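Local coordinates for protein nitrite oxidoreductase subunit B (Kuenenia stuttgartiensis, PDB 7B04) that probably carries electrons through its iron-sulfur clusters, between the catalytic subunit and heme b, in the nitrite:nitrate oxidoreductase complex of an anammox bacterium, at residues L82-K95 with P107-V119. Numbering follows the deposited sequence.
Sequences LIDSPDNIWYTDDK and PYGTYEGDTIFEV
Trp-90 and Tyr-111 face each other as a non-hydrogen-bonded pair of a short antiparallel ribbon, both side chains on the same face. The methylene CB of Tyr-111 sits over the six-membered ring of the Trp-90 indole, 3.6 Å from its centroid and almost on the ring normal, a CH-pi contact. With CG anti to the backbone N (chi1 174°), the Tyr-111 ring runs on past the pyrrole side of the indole, CD1 3.7 Å from Trp-90 NE1, the planes inclined at 40°. Were Trp-90 an alanine, Tyr-111 CB would probably lose the aromatic face it rests on, and a gap would open beside the phenol ring. Further along, Tyr-111 OH lies against the Asn-88 amide, 3.4 Å from both OD1 and ND2, with geometry too poor for a hydrogen bond and the amide and ring planes 51° apart. Asn-88 ND2 donates to Ile-83 O (2.7 Å), linking the last residue of the type I turn 85-88 to the chain just before it and fixing the amide's rotation. Tyr-91 and Thr-110 bond backbone to backbone in both directions, and Glu-112 N donates to Ile-89 O. On the other face, Glu-112 CG lies 3.9 Å from Tyr-91 CD2. Beyond the ribbon, Ile-83 CG2 meets Val-119 CG2 (3.9 Å) and Ile-116 CG2 (4.0 Å) at the start of helix 116-123, with Thr-115 as N-cap: Glu-118 N bonds to Thr-115 OG1 and Thr-115 N to Glu-118 OE1, a capping box. The side chain of Ile-116 is about 7 Å from a bound [4Fe-4S] cluster; strand 11-14 packs on Thr-110 and Thr-115, and strand 89-91 pairs in parallel with a strand of subunit A, carrying the sheet across the interface.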
loop_
_atom_site.group_PDB
_atom_site.type_symbol
_atom_site.label_atom_id
_atom_site.label_comp_id
_atom_site.label_asym_id
_atom_site.label_seq_id
_atom_site.Cartn_x
_atom_site.Cartn_y
_atom_site.Cartn_z
ATOM N N LEU A 82 -3.557 33.199 -4.698
ATOM C CA LEU A 82 -4.500 34.072 -5.381
ATOM C C LEU A 82 -5.354 34.880 -4.416
ATOM O O LEU A 82 -6.098 35.760 -4.861
ATOM C CB LEU A 82 -5.391 33.242 -6.315
ATOM C CG LEU A 82 -4.636 32.471 -7.406
ATOM C CD1 LEU A 82 -5.575 31.546 -8.168
ATOM C CD2 LEU A 82 -3.923 33.421 -8.360
ATOM N N ILE A 83 -5.272 34.601 -3.116
ATOM C CA ILE A 83 -6.041 35.326 -2.113
ATOM C C ILE A 83 -5.113 35.896 -1.048
ATOM O O ILE A 83 -5.570 36.337 0.012
ATOM C CB ILE A 83 -7.107 34.417 -1.475
ATOM C CG1 ILE A 83 -6.437 33.238 -0.767
ATOM C CG2 ILE A 83 -8.083 33.922 -2.531
ATOM C CD1 ILE A 83 -7.382 32.416 0.077
ATOM N N ASP A 84 -3.807 35.892 -1.315
ATOM C CA ASP A 84 -2.837 36.346 -0.323
ATOM C C ASP A 84 -2.984 37.845 -0.091
ATOM O O ASP A 84 -2.876 38.642 -1.030
ATOM C CB ASP A 84 -1.418 36.013 -0.776
ATOM C CG ASP A 84 -0.390 36.211 0.328
ATOM O OD1 ASP A 84 -0.791 36.501 1.475
ATOM O OD2 ASP A 84 0.819 36.077 0.047
ATOM N N SER A 85 -3.233 38.224 1.158
ATOM C CA SER A 85 -3.374 39.618 1.552
ATOM C C SER A 85 -3.006 39.742 3.020
ATOM O O SER A 85 -3.243 38.808 3.796
ATOM C CB SER A 85 -4.805 40.128 1.320
ATOM O OG SER A 85 -4.958 41.457 1.787
ATOM N N PRO A 86 -2.417 40.869 3.432
ATOM C CA PRO A 86 -2.141 41.070 4.863
ATOM C C PRO A 86 -3.395 41.191 5.716
ATOM O O PRO A 86 -3.282 41.186 6.949
ATOM C CB PRO A 86 -1.332 42.376 4.887
ATOM C CG PRO A 86 -0.797 42.525 3.495
ATOM C CD PRO A 86 -1.847 41.943 2.603
ATOM N N ASP A 87 -4.576 41.300 5.110
ATOM C CA ASP A 87 -5.825 41.443 5.846
ATOM C C ASP A 87 -6.521 40.115 6.122
ATOM O O ASP A 87 -7.613 40.117 6.698
ATOM C CB ASP A 87 -6.781 42.363 5.081
ATOM C CG ASP A 87 -6.516 43.830 5.346
ATOM O OD1 ASP A 87 -6.483 44.225 6.532
ATOM O OD2 ASP A 87 -6.344 44.591 4.371
ATOM N N ASN A 88 -5.916 38.989 5.749
ATOM C CA ASN A 88 -6.501 37.674 6.001
ATOM C C ASN A 88 -6.190 37.315 7.447
ATOM O O ASN A 88 -5.160 36.715 7.757
ATOM C CB ASN A 88 -5.951 36.637 5.028
ATOM C CG ASN A 88 -6.360 36.904 3.588
ATOM O OD1 ASN A 88 -7.157 37.800 3.310
ATOM N ND2 ASN A 88 -5.815 36.119 2.664
ATOM N N ILE A 89 -7.098 37.682 8.348
ATOM C CA ILE A 89 -6.875 37.540 9.782
ATOM C C ILE A 89 -8.175 37.119 10.454
ATOM O O ILE A 89 -9.257 37.606 10.106
ATOM C CB ILE A 89 -6.358 38.860 10.399
ATOM C CG1 ILE A 89 -5.036 39.296 9.759
ATOM C CG2 ILE A 89 -6.194 38.743 11.906
ATOM C CD1 ILE A 89 -4.731 40.766 9.928
ATOM N N TRP A 90 -8.058 36.218 11.430
ATOM C CA TRP A 90 -9.182 35.795 12.254
ATOM C C TRP A 90 -9.231 36.635 13.527
ATOM O O TRP A 90 -8.192 37.039 14.058
ATOM C CB TRP A 90 -9.059 34.319 12.644
ATOM C CG TRP A 90 -9.288 33.324 11.543
ATOM C CD1 TRP A 90 -8.354 32.816 10.686
ATOM C CD2 TRP A 90 -10.527 32.686 11.210
ATOM N NE1 TRP A 90 -8.939 31.914 9.828
ATOM C CE2 TRP A 90 -10.273 31.817 10.129
ATOM C CE3 TRP A 90 -11.828 32.773 11.712
ATOM C CZ2 TRP A 90 -11.272 31.041 9.544
ATOM C CZ3 TRP A 90 -12.818 32.002 11.130
ATOM C CH2 TRP A 90 -12.535 31.148 10.058
ATOM N N TYR A 91 -10.446 36.918 14.004
ATOM C CA TYR A 91 -10.636 37.587 15.292
ATOM C C TYR A 91 -11.512 36.714 16.175
ATOM O O TYR A 91 -12.662 36.432 15.830
ATOM C CB TYR A 91 -11.212 39.003 15.160
ATOM C CG TYR A 91 -10.208 39.965 14.558
ATOM C CD1 TYR A 91 -8.886 39.925 14.975
ATOM C CD2 TYR A 91 -10.598 41.010 13.716
ATOM C CE1 TYR A 91 -7.947 40.796 14.475
ATOM C CE2 TYR A 91 -9.659 41.913 13.225
ATOM C CZ TYR A 91 -8.335 41.794 13.614
ATOM O OH TYR A 91 -7.371 42.662 13.155
ATOM N N THR A 92 -10.961 36.292 17.316
ATOM C CA THR A 92 -11.565 35.254 18.148
ATOM C C THR A 92 -12.391 35.743 19.337
ATOM O O THR A 92 -13.129 34.938 19.916
ATOM C CB THR A 92 -10.452 34.360 18.704
ATOM O OG1 THR A 92 -9.605 35.153 19.546
ATOM C CG2 THR A 92 -9.612 33.791 17.579
ATOM N N ASP A 93 -12.303 37.017 19.715
ATOM C CA ASP A 93 -12.894 37.440 20.984
ATOM C C ASP A 93 -14.418 37.347 20.979
ATOM O O ASP A 93 -15.017 36.925 21.976
ATOM C CB ASP A 93 -12.401 38.828 21.370
ATOM C CG ASP A 93 -11.054 38.767 22.072
ATOM O OD1 ASP A 93 -10.137 38.125 21.520
ATOM O OD2 ASP A 93 -10.920 39.321 23.185
ATOM N N ASP A 94 -15.071 37.734 19.882
ATOM C CA ASP A 94 -16.528 37.726 19.834
ATOM C C ASP A 94 -17.079 36.449 19.217
ATOM O O ASP A 94 -18.192 36.452 18.672
ATOM C CB ASP A 94 -17.037 38.948 19.069
ATOM N N LYS A 95 -16.330 35.371 19.407
ATOM C CA LYS A 95 -16.743 34.033 18.939
ATOM C C LYS A 95 -17.899 33.594 19.826
ATOM O O LYS A 95 -17.846 33.875 20.996
ATOM C CB LYS A 95 -15.546 33.089 18.957
ATOM C CG LYS A 95 -15.345 32.272 20.213
ATOM C CD LYS A 95 -14.083 31.456 20.131
ATOM C CE LYS A 95 -13.651 30.857 21.450
ATOM N NZ LYS A 95 -12.206 31.053 21.703
ATOM N N PRO A 107 -18.748 30.119 15.413
ATOM C CA PRO A 107 -18.065 29.337 16.459
ATOM C C PRO A 107 -16.575 29.613 16.558
ATOM O O PRO A 107 -16.033 29.641 17.670
ATOM C CB PRO A 107 -18.338 27.880 16.045
ATOM C CG PRO A 107 -19.391 27.946 14.987
ATOM C CD PRO A 107 -19.236 29.266 14.320
ATOM N N TYR A 108 -15.892 29.809 15.431
ATOM C CA TYR A 108 -14.450 30.017 15.448
ATOM C C TYR A 108 -14.052 31.479 15.592
ATOM O O TYR A 108 -12.912 31.761 15.976
ATOM C CB TYR A 108 -13.823 29.447 14.170
ATOM C CG TYR A 108 -14.382 28.099 13.783
ATOM C CD1 TYR A 108 -14.196 26.993 14.598
ATOM C CD2 TYR A 108 -15.104 27.936 12.609
ATOM C CE1 TYR A 108 -14.708 25.760 14.256
ATOM C CE2 TYR A 108 -15.622 26.703 12.255
ATOM C CZ TYR A 108 -15.420 25.617 13.083
ATOM O OH TYR A 108 -15.931 24.387 12.740
ATOM N N GLY A 109 -14.955 32.409 15.303
ATOM C CA GLY A 109 -14.618 33.816 15.351
ATOM C C GLY A 109 -15.109 34.525 14.108
ATOM O O GLY A 109 -16.151 34.158 13.555
ATOM N N THR A 110 -14.382 35.545 13.659
ATOM C CA THR A 110 -14.730 36.247 12.429
ATOM C C THR A 110 -13.475 36.453 11.596
ATOM O O THR A 110 -12.504 37.050 12.068
ATOM C CB THR A 110 -15.406 37.588 12.720
ATOM O OG1 THR A 110 -16.499 37.383 13.624
ATOM C CG2 THR A 110 -15.934 38.202 11.433
ATOM N N TYR A 111 -13.501 35.954 10.364
ATOM C CA TYR A 111 -12.399 36.097 9.421
ATOM C C TYR A 111 -12.697 37.308 8.545
ATOM O O TYR A 111 -13.710 37.328 7.837
ATOM C CB TYR A 111 -12.253 34.819 8.591
ATOM C CG TYR A 111 -11.234 34.839 7.467
ATOM C CD1 TYR A 111 -9.869 34.869 7.728
ATOM C CD2 TYR A 111 -11.643 34.780 6.139
ATOM C CE1 TYR A 111 -8.942 34.867 6.695
ATOM C CE2 TYR A 111 -10.727 34.777 5.104
ATOM C CZ TYR A 111 -9.379 34.821 5.386
ATOM O OH TYR A 111 -8.472 34.817 4.353
ATOM N N GLU A 112 -11.819 38.307 8.586
ATOM C CA GLU A 112 -12.032 39.552 7.861
ATOM C C GLU A 112 -11.283 39.582 6.537
ATOM O O GLU A 112 -11.194 40.642 5.908
ATOM C CB GLU A 112 -11.621 40.751 8.721
ATOM C CG GLU A 112 -12.083 40.692 10.173
ATOM C CD GLU A 112 -13.519 41.150 10.363
ATOM O OE1 GLU A 112 -14.181 41.493 9.360
ATOM O OE2 GLU A 112 -13.984 41.174 11.523
ATOM N N GLY A 113 -10.754 38.439 6.098
ATOM C CA GLY A 113 -10.135 38.345 4.795
ATOM C C GLY A 113 -11.145 38.039 3.708
ATOM O O GLY A 113 -12.285 37.654 3.968
ATOM N N ASP A 114 -10.706 38.211 2.467
ATOM C CA ASP A 114 -11.577 38.043 1.313
ATOM C C ASP A 114 -11.595 36.595 0.844
ATOM O O ASP A 114 -10.553 35.940 0.760
ATOM C CB ASP A 114 -11.128 38.949 0.165
ATOM C CG ASP A 114 -11.173 40.418 0.525
ATOM O OD1 ASP A 114 -11.908 40.780 1.467
ATOM O OD2 ASP A 114 -10.472 41.210 -0.137
ATOM N N THR A 115 -12.795 36.100 0.556
ATOM C CA THR A 115 -12.969 34.779 -0.020
ATOM C C THR A 115 -12.632 34.811 -1.509
ATOM O O THR A 115 -12.433 35.874 -2.105
ATOM C CB THR A 115 -14.399 34.282 0.189
ATOM O OG1 THR A 115 -15.286 34.993 -0.685
ATOM C CG2 THR A 115 -14.832 34.508 1.626
ATOM N N ILE A 116 -12.556 33.622 -2.111
ATOM C CA ILE A 116 -12.278 33.533 -3.542
ATOM C C ILE A 116 -13.332 34.281 -4.348
ATOM O O ILE A 116 -13.044 34.802 -5.432
ATOM C CB ILE A 116 -12.171 32.058 -3.980
ATOM C CG1 ILE A 116 -13.489 31.321 -3.732
ATOM C CG2 ILE A 116 -11.028 31.369 -3.253
ATOM C CD1 ILE A 116 -13.610 30.020 -4.493
ATOM N N PHE A 117 -14.563 34.349 -3.837
ATOM C CA PHE A 117 -15.601 35.127 -4.502
ATOM C C PHE A 117 -15.360 36.621 -4.334
ATOM O O PHE A 117 -15.492 37.391 -5.294
ATOM C CB PHE A 117 -16.976 34.733 -3.963
ATOM C CG PHE A 117 -17.201 33.249 -3.903
ATOM C CD1 PHE A 117 -17.527 32.538 -5.045
ATOM C CD2 PHE A 117 -17.082 32.565 -2.704
ATOM C CE1 PHE A 117 -17.733 31.171 -4.994
ATOM C CE2 PHE A 117 -17.286 31.200 -2.645
ATOM C CZ PHE A 117 -17.612 30.501 -3.791
ATOM N N GLU A 118 -15.010 37.050 -3.119
ATOM C CA GLU A 118 -14.833 38.472 -2.849
ATOM C C GLU A 118 -13.538 39.018 -3.440
ATOM O O GLU A 118 -13.481 40.201 -3.796
ATOM C CB GLU A 118 -14.877 38.724 -1.341
ATOM C CG GLU A 118 -16.166 38.250 -0.685
ATOM C CD GLU A 118 -16.079 38.216 0.828
ATOM O OE1 GLU A 118 -14.973 38.426 1.369
ATOM O OE2 GLU A 118 -17.120 37.977 1.476
ATOM N N VAL A 119 -12.494 38.192 -3.547
ATOM C CA VAL A 119 -11.292 38.618 -4.261
ATOM C C VAL A 119 -11.628 38.897 -5.720
ATOM O O VAL A 119 -11.178 39.891 -6.301
ATOM C CB VAL A 119 -10.177 37.563 -4.128
ATOM C CG1 VAL A 119 -9.059 37.839 -5.123
ATOM C CG2 VAL A 119 -9.625 37.547 -2.715
#